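PDB 3ZGH: CELL WALL surface anchor family protein from Streptococcus pneumoniae, which probably mediates adhesion of the pneumococcus to host cells, its basic region binding keratin 10 through an MSCRAMM-like domain. Local coordinates for residues Ser107-Tyr112 / Ser157-Pro162; Met96-Ser101 / Ser169-Pro174. All blocks are in the same frame, centred on the assembly; numbering follows the deposited sequence.

Interaction 1: residues Ser107-Tyr112 / Ser157-Pro162; sequences SGVKNY and SSWTVP
K110 pairs with S158 and N111 with S157 where strands 109-112 and 157-162 run antiparallel at 161°, their axes approaching to 4.5 Å. K110 and S158 form the hydrogen-bonded pair, K110 N giving to S158 O at 2.8 Å and S158 N to K110 O. N111 and S157 are the non-hydrogen-bonded pair, and here the side chains supply the link: S157 OG donates to N111 OD1 at 2.7 Å, nearly along the C=O axis of the amide. N88 also bonds S157 OG. With S157 OG on OD1, and N125 and S127 on ND2, the amide of N111 is held at both ends.

Toward the N-terminal end of its segment, S107 grips T160 with two bonds. S107 N donates to T160 O at 2.9 Å, while S107 OG, lying between the backbone N and carbonyl carbon (chi1 67°), accepts from T160 N in a bond of 171° and donates to G108 O at 2.7 Å. On the face of K110 and S158, the Y112 ring turns its edge to S158, CE2 lying 3.7 Å from OG, and one water bridges Y112 OH to that hydroxyl. On the other side V109 lies alongside W159, CG1 4.1 Å from CE3, and F60 stacks on the indole. The contact joins the central strand, 154-162, to its neighbour 109-114 in the seven-stranded antiparallel sheet of a domain with a novel MSCRAMM fold.

Interaction 2: residues Met96-Ser101 / Ser169-Pro174; sequences MLTLGS and SFTFTP. With ACT (acetate ion), chain D.
T98 and T171 face each other as the hydrogen-bonded pair of two antiparallel strands, 97-99 and 170-172, with T98 N giving to T171 O and T171 N to T98 O. From T98, CB lies 3.8 Å from T171 OG1. T98 CG2 lies 3.9 Å from T171 OG1, whereas T98 OG1, set between the backbone N and carbonyl carbon (chi1 61°), reaches T171 OG1 at 2.6 Å; either hydroxyl could be the donor. The same T98 OG1 lies 3.1 Å from OXT of an acetate, probably taken up from the crystallisation liquor. The acetate methyl rests against T171 CG2 and its other oxygen approaches S169 OG, a hydroxyl also bonded to D167.

L97 and L99 point to the opposite face with F170 and F172. L97 CD1 meets the edge of the F172 ring at CD1, 4.3 Å away, and L99 CD2 packs on F170 CB. M96 runs beside F172: bends at chi2 and chi3 lead its chain round to CE, 3.9 Å from F172 CZ. M96 O accepts from T173 N at 2.9 Å, while M96 and L97 both face Y136 across a classic beta bulge. At the far end G100 N gives to S169 O.

The pair thus has two chemistries: an apolar face of leucines and phenylalanines turned toward F60 and Y62, and a hydroxyl-bearing face beside which an acetate sits in this crystal. T98 OG1 and S169 OG each have one proton and another acceptor within reach, so neither bond to the anion is settled.

From the N terminus, the chain lays down strands 28-38, 43-53 and 57-65 before reaching 96-101, the first half of interaction 2, and then 107-112, the first half of interaction 1. After strands 120-131 and 136-138 and the short helix 146-149, it returns through 157-162, closing interaction 1, and 169-174, closing interaction 2. The inner loop is therefore nested within the outer one. Interaction 1 lies inside the seven-stranded sheet, interaction 2 inside the three-stranded one, with centres about 14 Å apart. The two sheets meet where W159 touches L97 and F172 and where V161 touches L99, so the contacts share one apolar interface.

Interaction 1: residues Ser107-Tyr112 / Ser157-Pro162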
loop_
_atom_site.group_PDB
_atom_site.type_symbol
_atom_site.label_atom_id
_atom_site.label_comp_id
_atom_site.label_asym_id
_atom_site.label_seq_id
_atom_site.Cartn_x
_atom_site.Cartn_y
_atom_site.Cartn_z
ATOM N N SER A 107 2.187 13.817 -3.267
ATOM C CA SER A 107 1.536 14.527 -2.175
ATOM C C SER A 107 1.925 13.883 -0.836
ATOM O O SER A 107 2.686 12.896 -0.803
ATOM C CB SER A 107 0.023 14.410 -2.324
ATOM O OG SER A 107 -0.390 13.050 -2.129
ATOM N N GLY A 108 1.369 14.428 0.247
ATOM C CA GLY A 108 1.349 13.747 1.530
ATOM C C GLY A 108 0.626 12.407 1.370
ATOM O O GLY A 108 -0.200 12.214 0.447
ATOM N N VAL A 109 0.940 11.476 2.273
ATOM C CA VAL A 109 0.344 10.151 2.248
ATOM C C VAL A 109 -0.683 10.078 3.379
ATOM O O VAL A 109 -0.305 10.120 4.575
ATOM C CB VAL A 109 1.425 9.089 2.457
ATOM C CG1 VAL A 109 0.826 7.682 2.524
ATOM C CG2 VAL A 109 2.478 9.168 1.350
ATOM N N LYS A 110 -1.969 10.006 3.035
ATOM C CA LYS A 110 -2.988 9.849 4.059
ATOM C C LYS A 110 -2.929 8.405 4.545
ATOM O O LYS A 110 -2.642 7.487 3.751
ATOM C CB LYS A 110 -4.363 10.155 3.483
ATOM C CG LYS A 110 -4.572 11.640 3.103
ATOM C CD LYS A 110 -6.008 11.864 2.645
ATOM C CE LYS A 110 -6.213 13.224 1.958
ATOM N NZ LYS A 110 -5.930 14.396 2.845
ATOM N N ASN A 111 -3.138 8.200 5.837
ATOM C CA ASN A 111 -3.190 6.838 6.409
ATOM C C ASN A 111 -4.500 6.657 7.153
ATOM O O ASN A 111 -4.938 7.574 7.873
ATOM C CB ASN A 111 -2.054 6.642 7.413
ATOM C CG ASN A 111 -0.702 6.716 6.777
ATOM O OD1 ASN A 111 -0.361 5.880 5.958
ATOM N ND2 ASN A 111 0.094 7.695 7.171
ATOM N N TYR A 112 -5.114 5.500 7.011
ATOM C CA TYR A 112 -6.392 5.253 7.648
ATOM C C TYR A 112 -6.685 3.773 7.723
ATOM O O TYR A 112 -6.044 2.984 7.041
ATOM C CB TYR A 112 -7.542 6.019 6.961
ATOM C CG TYR A 112 -7.634 5.956 5.468
ATOM C CD1 TYR A 112 -8.619 5.186 4.851
ATOM C CD2 TYR A 112 -6.778 6.705 4.658
ATOM C CE1 TYR A 112 -8.729 5.123 3.426
ATOM C CE2 TYR A 112 -6.883 6.651 3.239
ATOM C CZ TYR A 112 -7.865 5.852 2.641
ATOM O OH TYR A 112 -8.005 5.785 1.265
ATOM N N SER A 157 -3.156 3.470 2.788
ATOM C CA SER A 157 -2.435 4.704 2.578
ATOM C C SER A 157 -2.795 5.188 1.175
ATOM O O SER A 157 -2.968 4.350 0.248
ATOM C CB SER A 157 -0.929 4.451 2.677
ATOM O OG SER A 157 -0.513 4.054 4.000
ATOM N N SER A 158 -2.941 6.505 0.986
ATOM C CA SER A 158 -3.233 7.005 -0.364
ATOM C C SER A 158 -2.490 8.299 -0.589
ATOM O O SER A 158 -2.211 9.049 0.369
ATOM C CB SER A 158 -4.732 7.238 -0.589
ATOM O OG SER A 158 -5.197 8.215 0.343
ATOM N N TRP A 159 -2.161 8.563 -1.859
ATOM C CA TRP A 159 -1.420 9.779 -2.233
ATOM C C TRP A 159 -1.681 10.027 -3.717
ATOM O O TRP A 159 -2.172 9.123 -4.426
ATOM C CB TRP A 159 0.079 9.631 -1.955
ATOM C CG TRP A 159 0.774 8.537 -2.725
ATOM C CD1 TRP A 159 1.490 8.666 -3.914
ATOM C CD2 TRP A 159 0.834 7.158 -2.381
ATOM N NE1 TRP A 159 1.948 7.432 -4.330
ATOM C CE2 TRP A 159 1.563 6.491 -3.405
ATOM C CE3 TRP A 159 0.306 6.403 -1.323
ATOM C CZ2 TRP A 159 1.800 5.125 -3.385
ATOM C CZ3 TRP A 159 0.546 5.028 -1.307
ATOM C CH2 TRP A 159 1.291 4.408 -2.333
ATOM N N THR A 160 -1.371 11.234 -4.168
ATOM C CA THR A 160 -1.459 11.558 -5.570
ATOM C C THR A 160 -0.085 11.951 -6.088
ATOM O O THR A 160 0.818 12.334 -5.314
ATOM C CB THR A 160 -2.436 12.718 -5.804
ATOM O OG1 THR A 160 -1.987 13.841 -5.057
ATOM C CG2 THR A 160 -3.870 12.338 -5.353
ATOM N N VAL A 161 0.077 11.892 -7.408
ATOM C CA VAL A 161 1.340 12.297 -8.053
ATOM C C VAL A 161 0.958 13.038 -9.324
ATOM O O VAL A 161 0.243 12.478 -10.165
ATOM C CB VAL A 161 2.219 11.075 -8.429
ATOM C CG1 VAL A 161 3.538 11.533 -9.010
ATOM C CG2 VAL A 161 2.484 10.151 -7.198
ATOM N N PRO A 162 1.432 14.288 -9.483
ATOM C CA PRO A 162 1.061 15.036 -10.688
ATOM C C PRO A 162 1.616 14.381 -11.943
ATOM O O PRO A 162 2.736 13.851 -11.924
ATOM C CB PRO A 162 1.717 16.417 -10.487
ATOM C CG PRO A 162 2.020 16.508 -8.998
ATOM C CD PRO A 162 2.234 15.089 -8.533
HETATM O O HOH W 1 -8.071 8.236 0.024
#

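Interaction 2: residues Met96-Ser101 / Ser169-Pro174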
loop_
_atom_site.group_PDB
_atom_site.type_symbol
_atom_site.label_atom_id
_atom_site.label_comp_id
_atom_site.label_asym_id
_atom_site.label_seq_id
_atom_site.Cartn_x
_atom_site.Cartn_y
_atom_site.Cartn_z
ATOM N N MET A 96 9.808 2.311 -1.528
ATOM C CA MET A 96 8.465 1.817 -1.816
ATOM C C MET A 96 8.016 2.149 -3.243
ATOM O O MET A 96 7.172 1.460 -3.795
ATOM C CB MET A 96 7.424 2.465 -0.893
ATOM C CG MET A 96 7.681 2.329 0.586
ATOM S SD MET A 96 7.117 0.792 1.322
ATOM C CE MET A 96 5.376 0.665 0.818
ATOM N N LEU A 97 8.512 3.253 -3.787
ATOM C CA LEU A 97 7.922 3.825 -5.002
ATOM C C LEU A 97 9.008 4.486 -5.850
ATOM O O LEU A 97 9.801 5.270 -5.352
ATOM C CB LEU A 97 6.847 4.834 -4.618
ATOM C CG LEU A 97 6.142 5.550 -5.785
ATOM C CD1 LEU A 97 5.174 4.616 -6.483
ATOM C CD2 LEU A 97 5.429 6.763 -5.239
ATOM N N THR A 98 9.072 4.137 -7.125
ATOM C CA THR A 98 9.957 4.862 -8.041
ATOM C C THR A 98 9.033 5.428 -9.108
ATOM O O THR A 98 7.973 4.841 -9.395
ATOM C CB THR A 98 11.021 3.967 -8.682
ATOM O OG1 THR A 98 10.372 2.948 -9.449
ATOM C CG2 THR A 98 11.897 3.319 -7.623
ATOM N N LEU A 99 9.394 6.588 -9.653
ATOM C CA LEU A 99 8.483 7.339 -10.520
ATOM C C LEU A 99 9.171 7.699 -11.825
ATOM O O LEU A 99 10.355 8.056 -11.833
ATOM C CB LEU A 99 8.043 8.621 -9.817
ATOM C CG LEU A 99 7.196 8.426 -8.557
ATOM C CD1 LEU A 99 6.845 9.781 -7.981
ATOM C CD2 LEU A 99 5.922 7.623 -8.866
ATOM N N GLY A 100 8.446 7.584 -12.929
ATOM C CA GLY A 100 8.992 7.976 -14.210
ATOM C C GLY A 100 9.271 9.472 -14.313
ATOM O O GLY A 100 8.924 10.253 -13.425
ATOM N N SER A 101 9.858 9.864 -15.439
ATOM C CA SER A 101 10.342 11.223 -15.658
ATOM C C SER A 101 9.280 12.328 -15.723
ATOM O O SER A 101 9.587 13.482 -15.400
ATOM C CB SER A 101 11.143 11.229 -16.949
ATOM O OG SER A 101 12.285 10.433 -16.737
ATOM N N SER A 169 5.422 6.065 -16.079
ATOM C CA SER A 169 5.781 4.768 -15.514
ATOM C C SER A 169 6.045 4.870 -13.998
ATOM O O SER A 169 6.320 5.954 -13.470
ATOM C CB SER A 169 6.992 4.184 -16.244
ATOM O OG SER A 169 8.160 4.973 -16.069
ATOM N N PHE A 170 5.951 3.743 -13.293
ATOM C CA PHE A 170 6.294 3.721 -11.881
ATOM C C PHE A 170 6.547 2.264 -11.499
ATOM O O PHE A 170 6.173 1.336 -12.241
ATOM C CB PHE A 170 5.156 4.334 -11.028
ATOM C CG PHE A 170 3.893 3.521 -11.030
ATOM C CD1 PHE A 170 3.723 2.462 -10.133
ATOM C CD2 PHE A 170 2.872 3.802 -11.934
ATOM C CE1 PHE A 170 2.562 1.692 -10.172
ATOM C CE2 PHE A 170 1.712 3.033 -11.978
ATOM C CZ PHE A 170 1.556 1.984 -11.104
ATOM N N THR A 171 7.194 2.052 -10.367
ATOM C CA THR A 171 7.173 0.731 -9.760
ATOM C C THR A 171 6.808 0.922 -8.290
ATOM O O THR A 171 7.220 1.898 -7.671
ATOM C CB THR A 171 8.525 -0.008 -9.839
ATOM O OG1 THR A 171 9.407 0.549 -8.879
ATOM C CG2 THR A 171 9.142 0.073 -11.229
ATOM N N PHE A 172 6.034 -0.005 -7.741
ATOM C CA PHE A 172 5.657 0.047 -6.341
ATOM C C PHE A 172 6.004 -1.306 -5.695
ATOM O O PHE A 172 5.701 -2.365 -6.260
ATOM C CB PHE A 172 4.163 0.357 -6.203
ATOM C CG PHE A 172 3.674 0.310 -4.788
ATOM C CD1 PHE A 172 3.845 1.406 -3.951
ATOM C CD2 PHE A 172 3.084 -0.842 -4.281
ATOM C CE1 PHE A 172 3.436 1.366 -2.651
ATOM C CE2 PHE A 172 2.656 -0.876 -2.968
ATOM C CZ PHE A 172 2.839 0.227 -2.148
ATOM N N THR A 173 6.637 -1.252 -4.520
ATOM C CA THR A 173 7.036 -2.448 -3.788
ATOM C C THR A 173 6.269 -2.519 -2.461
ATOM O O THR A 173 6.452 -1.683 -1.567
ATOM C CB THR A 173 8.550 -2.446 -3.503
ATOM O OG1 THR A 173 9.261 -2.311 -4.738
ATOM C CG2 THR A 173 8.985 -3.753 -2.804
ATOM N N PRO A 174 5.376 -3.496 -2.335
ATOM C CA PRO A 174 4.592 -3.604 -1.095
ATOM C C PRO A 174 5.439 -4.027 0.086
ATOM O O PRO A 174 6.489 -4.640 -0.081
ATOM C CB PRO A 174 3.549 -4.680 -1.427
ATOM C CG PRO A 174 4.208 -5.511 -2.468
ATOM C CD PRO A 174 5.015 -4.535 -3.313
HETATM C C ACT D . 9.991 3.478 -13.523
HETATM O O ACT D . 10.530 4.193 -14.403
HETATM O OXT ACT D . 10.031 3.931 -12.352
HETATM C CH3 ACT D . 9.343 2.156 -13.863
#